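PDB 2C0Z: dTDP-4-dehydrorhamnose 3-epimerase, which epimerises a dTDP-4-keto-6-deoxy sugar at C3, acting together with NovU on the pathway to the antibiotic novobiocin. Local coordinates for residues T151-A163 and P171-A184. Residues are numbered along the deposited sequence; the frame is centred on the assembly and turned at random.
With SO4 (sulfate ion), chain B.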
loop_
_atom_site.group_PDB
_atom_site.type_symbol
_atom_site.label_atom_id
_atom_site.label_comp_id
_atom_site.label_asym_id
_atom_site.label_seq_id
_atom_site.Cartn_x
_atom_site.Cartn_y
_atom_site.Cartn_z
ATOM N N THR A 151 -14.535 -5.199 17.934
ATOM C CA THR A 151 -15.327 -4.276 17.120
ATOM C C THR A 151 -15.501 -4.720 15.681
ATOM O O THR A 151 -16.267 -4.080 14.960
ATOM C CB THR A 151 -14.732 -2.859 17.117
ATOM O OG1 THR A 151 -13.409 -2.879 16.564
ATOM C CG2 THR A 151 -14.570 -2.342 18.523
ATOM N N GLU A 152 -14.795 -5.759 15.249
ATOM C CA GLU A 152 -14.936 -6.213 13.860
ATOM C C GLU A 152 -15.987 -7.291 13.724
ATOM O O GLU A 152 -15.900 -8.363 14.345
ATOM C CB GLU A 152 -13.638 -6.717 13.241
ATOM C CG GLU A 152 -13.811 -6.844 11.721
ATOM C CD GLU A 152 -12.550 -7.268 11.011
ATOM O OE1 GLU A 152 -11.495 -6.675 11.293
ATOM O OE2 GLU A 152 -12.620 -8.187 10.162
ATOM N N HIS A 153 -16.987 -7.012 12.896
ATOM C CA HIS A 153 -18.105 -7.909 12.727
ATOM C C HIS A 153 -18.421 -8.086 11.254
ATOM O O HIS A 153 -17.707 -7.567 10.385
ATOM C CB HIS A 153 -19.272 -7.376 13.536
ATOM C CG HIS A 153 -18.936 -7.244 14.990
ATOM N ND1 HIS A 153 -18.966 -6.048 15.674
ATOM C CD2 HIS A 153 -18.496 -8.171 15.873
ATOM C CE1 HIS A 153 -18.600 -6.257 16.924
ATOM N NE2 HIS A 153 -18.289 -7.532 17.063
ATOM N N GLY A 154 -19.457 -8.862 10.971
ATOM C CA GLY A 154 -19.827 -9.059 9.587
ATOM C C GLY A 154 -21.250 -9.506 9.382
ATOM O O GLY A 154 -21.947 -9.868 10.341
ATOM N N VAL A 155 -21.668 -9.454 8.126
ATOM C CA VAL A 155 -22.897 -10.093 7.712
ATOM C C VAL A 155 -22.609 -11.081 6.582
ATOM O O VAL A 155 -21.575 -11.030 5.915
ATOM C CB VAL A 155 -24.009 -9.065 7.368
ATOM C CG1 VAL A 155 -24.265 -8.092 8.497
ATOM C CG2 VAL A 155 -23.740 -8.343 6.136
ATOM N N HIS A 156 -23.536 -11.989 6.372
ATOM C CA HIS A 156 -23.360 -13.060 5.417
ATOM C C HIS A 156 -23.282 -12.515 3.997
ATOM O O HIS A 156 -24.165 -11.771 3.565
ATOM C CB HIS A 156 -24.504 -14.057 5.509
ATOM C CG HIS A 156 -24.145 -15.400 4.989
ATOM N ND1 HIS A 156 -23.970 -15.654 3.649
ATOM C CD2 HIS A 156 -23.949 -16.577 5.629
ATOM C CE1 HIS A 156 -23.645 -16.923 3.488
ATOM N NE2 HIS A 156 -23.649 -17.510 4.672
ATOM N N PRO A 157 -22.222 -12.851 3.260
ATOM C CA PRO A 157 -22.090 -12.301 1.899
ATOM C C PRO A 157 -23.110 -12.833 0.892
ATOM O O PRO A 157 -23.274 -12.234 -0.168
ATOM C CB PRO A 157 -20.657 -12.686 1.509
ATOM C CG PRO A 157 -20.348 -13.854 2.297
ATOM C CD PRO A 157 -21.084 -13.721 3.624
ATOM N N LEU A 158 -23.820 -13.916 1.236
ATOM C CA LEU A 158 -24.918 -14.403 0.410
ATOM C C LEU A 158 -26.288 -13.980 0.964
ATOM O O LEU A 158 -27.327 -14.539 0.582
ATOM C CB LEU A 158 -24.826 -15.935 0.250
ATOM C CG LEU A 158 -23.478 -16.475 -0.233
ATOM C CD1 LEU A 158 -23.584 -18.006 -0.432
ATOM C CD2 LEU A 158 -23.029 -15.835 -1.480
ATOM N N ASP A 159 -26.308 -12.944 1.805
ATOM C CA ASP A 159 -27.550 -12.389 2.352
ATOM C C ASP A 159 -28.590 -12.124 1.239
ATOM O O ASP A 159 -28.248 -11.585 0.179
ATOM C CB ASP A 159 -27.275 -11.072 3.065
ATOM C CG ASP A 159 -28.531 -10.437 3.549
ATOM O OD1 ASP A 159 -28.977 -10.831 4.641
ATOM O OD2 ASP A 159 -29.173 -9.591 2.876
ATOM N N PRO A 160 -29.857 -12.490 1.467
ATOM C CA PRO A 160 -30.892 -12.335 0.435
ATOM C C PRO A 160 -31.441 -10.911 0.171
ATOM O O PRO A 160 -31.991 -10.686 -0.923
ATOM C CB PRO A 160 -32.013 -13.254 0.944
ATOM C CG PRO A 160 -31.870 -13.218 2.399
ATOM C CD PRO A 160 -30.372 -13.146 2.683
ATOM N N GLU A 161 -31.370 -10.008 1.137
ATOM C CA GLU A 161 -31.726 -8.605 0.900
ATOM C C GLU A 161 -30.688 -7.960 -0.010
ATOM O O GLU A 161 -31.036 -7.183 -0.904
ATOM C CB GLU A 161 -31.828 -7.801 2.209
ATOM C CG GLU A 161 -33.020 -8.092 3.089
ATOM C CD GLU A 161 -33.025 -7.217 4.317
ATOM O OE1 GLU A 161 -32.339 -7.561 5.301
ATOM O OE2 GLU A 161 -33.728 -6.181 4.317
ATOM N N LEU A 162 -29.406 -8.251 0.226
ATOM C CA LEU A 162 -28.349 -7.706 -0.616
ATOM C C LEU A 162 -28.327 -8.396 -1.974
ATOM O O LEU A 162 -28.231 -7.734 -2.999
ATOM C CB LEU A 162 -26.985 -7.845 0.093
ATOM C CG LEU A 162 -26.880 -7.212 1.484
ATOM C CD1 LEU A 162 -25.530 -7.509 2.099
ATOM C CD2 LEU A 162 -27.102 -5.694 1.460
ATOM N N ALA A 163 -28.388 -9.729 -1.972
ATOM C CA ALA A 163 -28.408 -10.514 -3.187
ATOM C C ALA A 163 -27.288 -10.095 -4.150
ATOM O O ALA A 163 -27.511 -9.792 -5.313
ATOM C CB ALA A 163 -29.786 -10.438 -3.862
ATOM N N PRO A 171 -18.904 -19.699 -4.850
ATOM C CA PRO A 171 -18.203 -18.886 -3.844
ATOM C C PRO A 171 -17.498 -19.707 -2.761
ATOM O O PRO A 171 -18.085 -20.575 -2.136
ATOM C CB PRO A 171 -19.318 -18.020 -3.239
ATOM C CG PRO A 171 -20.611 -18.613 -3.714
ATOM C CD PRO A 171 -20.313 -19.293 -5.000
ATOM N N LEU A 172 -16.222 -19.438 -2.547
ATOM C CA LEU A 172 -15.491 -20.087 -1.474
ATOM C C LEU A 172 -15.502 -19.147 -0.266
ATOM O O LEU A 172 -14.805 -18.112 -0.277
ATOM C CB LEU A 172 -14.046 -20.398 -1.898
ATOM N N LEU A 173 -16.259 -19.540 0.766
ATOM C CA LEU A 173 -16.405 -18.784 2.019
ATOM C C LEU A 173 -15.620 -19.436 3.143
ATOM O O LEU A 173 -15.603 -20.667 3.270
ATOM C CB LEU A 173 -17.890 -18.732 2.442
ATOM C CG LEU A 173 -18.799 -17.634 1.892
ATOM C CD1 LEU A 173 -18.556 -17.326 0.459
ATOM C CD2 LEU A 173 -20.252 -17.985 2.148
ATOM N N SER A 174 -15.003 -18.618 3.986
ATOM C CA SER A 174 -14.369 -19.063 5.211
ATOM C C SER A 174 -15.468 -19.452 6.202
ATOM O O SER A 174 -16.606 -19.011 6.050
ATOM C CB SER A 174 -13.553 -17.934 5.813
ATOM O OG SER A 174 -14.421 -16.886 6.251
ATOM N N PRO A 175 -15.149 -20.249 7.214
ATOM C CA PRO A 175 -16.151 -20.597 8.227
ATOM C C PRO A 175 -16.776 -19.346 8.849
ATOM O O PRO A 175 -18.005 -19.284 9.020
ATOM C CB PRO A 175 -15.345 -21.430 9.245
ATOM C CG PRO A 175 -14.228 -22.002 8.445
ATOM C CD PRO A 175 -13.855 -20.932 7.451
ATOM N N ARG A 176 -15.956 -18.334 9.117
ATOM C CA ARG A 176 -16.438 -17.076 9.682
ATOM C C ARG A 176 -17.558 -16.495 8.807
ATOM O O ARG A 176 -18.598 -16.107 9.318
ATOM C CB ARG A 176 -15.299 -16.080 9.823
ATOM C CG ARG A 176 -15.724 -14.656 10.024
ATOM C CD ARG A 176 -14.658 -13.600 9.826
ATOM N NE ARG A 176 -15.252 -12.277 10.041
ATOM C CZ ARG A 176 -14.570 -11.143 10.096
ATOM N NH1 ARG A 176 -13.252 -11.154 9.944
ATOM N NH2 ARG A 176 -15.211 -9.993 10.301
ATOM N N ASP A 177 -17.341 -16.387 7.501
ATOM C CA ASP A 177 -18.341 -15.742 6.646
ATOM C C ASP A 177 -19.551 -16.643 6.374
ATOM O O ASP A 177 -20.665 -16.156 6.234
ATOM C CB ASP A 177 -17.696 -15.249 5.347
ATOM C CG ASP A 177 -16.701 -14.152 5.580
ATOM O OD1 ASP A 177 -16.797 -13.449 6.620
ATOM O OD2 ASP A 177 -15.756 -13.903 4.770
ATOM N N GLN A 178 -19.334 -17.956 6.366
ATOM C CA GLN A 178 -20.424 -18.921 6.202
ATOM C C GLN A 178 -21.378 -18.828 7.390
ATOM O O GLN A 178 -22.584 -19.003 7.231
ATOM C CB GLN A 178 -19.876 -20.357 6.133
ATOM C CG GLN A 178 -19.216 -20.763 4.857
ATOM C CD GLN A 178 -18.739 -22.226 4.890
ATOM O OE1 GLN A 178 -19.504 -23.119 5.260
ATOM N NE2 GLN A 178 -17.490 -22.462 4.506
ATOM N N ASP A 179 -20.827 -18.545 8.565
ATOM C CA ASP A 179 -21.582 -18.554 9.824
ATOM C C ASP A 179 -22.120 -17.173 10.217
ATOM O O ASP A 179 -22.807 -17.022 11.227
ATOM C CB ASP A 179 -20.708 -19.091 10.963
ATOM C CG ASP A 179 -20.368 -20.567 10.794
ATOM O OD1 ASP A 179 -20.995 -21.264 9.963
ATOM O OD2 ASP A 179 -19.467 -21.102 11.452
ATOM N N ALA A 180 -21.854 -16.166 9.399
ATOM C CA ALA A 180 -22.261 -14.808 9.731
ATOM C C ALA A 180 -23.773 -14.625 9.643
ATOM O O ALA A 180 -24.448 -15.307 8.875
ATOM C CB ALA A 180 -21.607 -13.839 8.786
ATOM N N LEU A 181 -24.252 -13.666 10.427
ATOM C CA LEU A 181 -25.666 -13.314 10.462
ATOM C C LEU A 181 -26.121 -12.749 9.142
ATOM O O LEU A 181 -25.385 -12.037 8.454
ATOM C CB LEU A 181 -25.926 -12.259 11.526
ATOM C CG LEU A 181 -25.771 -12.646 12.996
ATOM C CD1 LEU A 181 -26.344 -11.572 13.867
ATOM C CD2 LEU A 181 -26.388 -13.925 13.281
ATOM N N LEU A 182 -27.359 -13.055 8.791
ATOM C CA LEU A 182 -28.075 -12.278 7.777
ATOM C C LEU A 182 -28.165 -10.824 8.185
ATOM O O LEU A 182 -28.147 -10.485 9.364
ATOM C CB LEU A 182 -29.463 -12.823 7.560
ATOM C CG LEU A 182 -29.508 -14.268 7.112
ATOM C CD1 LEU A 182 -30.956 -14.617 6.801
ATOM C CD2 LEU A 182 -28.640 -14.489 5.912
ATOM N N LEU A 183 -28.268 -9.953 7.182
ATOM C CA LEU A 183 -28.406 -8.523 7.430
ATOM C C LEU A 183 -29.556 -8.217 8.422
ATOM O O LEU A 183 -29.367 -7.485 9.365
ATOM C CB LEU A 183 -28.609 -7.770 6.109
ATOM C CG LEU A 183 -28.745 -6.251 6.223
ATOM C CD1 LEU A 183 -27.400 -5.664 6.627
ATOM C CD2 LEU A 183 -29.247 -5.658 4.927
ATOM N N ALA A 184 -30.717 -8.812 8.190
ATOM C CA ALA A 184 -31.890 -8.576 9.026
ATOM C C ALA A 184 -31.700 -9.132 10.435
ATOM O O ALA A 184 -32.215 -8.543 11.403
ATOM C CB ALA A 184 -33.130 -9.193 8.377
HETATM S S SO4 B . -11.219 -15.416 8.039
HETATM O O1 SO4 B . -10.698 -14.189 8.645
HETATM O O2 SO4 B . -10.216 -15.964 7.110
HETATM O O3 SO4 B . -11.509 -16.359 9.128
HETATM O O4 SO4 B . -12.478 -15.120 7.336
HETATM O O HOH W 1 -22.237 -12.161 11.988
HETATM O O HOH W 2 -19.078 -11.912 7.445
HETATM O O HOH W 3 -31.413 -10.136 5.600
#
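The imidazole of His156 fits a hollow lined by Leu173, the carbonyls of Asp177 and Gln178, and Ala180. His156 opens a type I turn that runs to Asp159 and follows strand 152-154, outermost in its sheet of the RmlC-like cupin within this chain. Because chi1 of -157° turns CG away from the backbone N, the ring reaches the carbonyls. Its flatness lets Asp177 O rest over one face, toward the rim and 3.4 Å from CD2, while Ala180 O meets the edge; ND1 also accepts Leu158 N within the turn. Beside it the compact ring of Pro157 slides past Leu173, CG to CG 4.1 Å. The small methyl of Ala180 lets the backbones close in, and His156 N donates to Leu181 O at 2.8 Å.

Further on, branched Leu183 fills a more deeply buried hollow, its CB against the Asp159 carboxylate and its CD2 4.1 Å from Leu162 CD2. Short Asp159 has an oxygen for each side: OD2 takes Leu162 N in an Asx motif, whereas OD1 receives Leu183 N at the start of helix 183-188.

At the other end lie Glu152 and Arg176, substrate-binding residues by similarity; neighbouring Asp177 hydrogen-bonds His71, the probable proton acceptor. Arg176, long enough to span the gap when extended, grips its anionic partner end-on: NH1 and NH2 reach Glu152 OE2 at 3.0 and 3.2 Å, on its anti side.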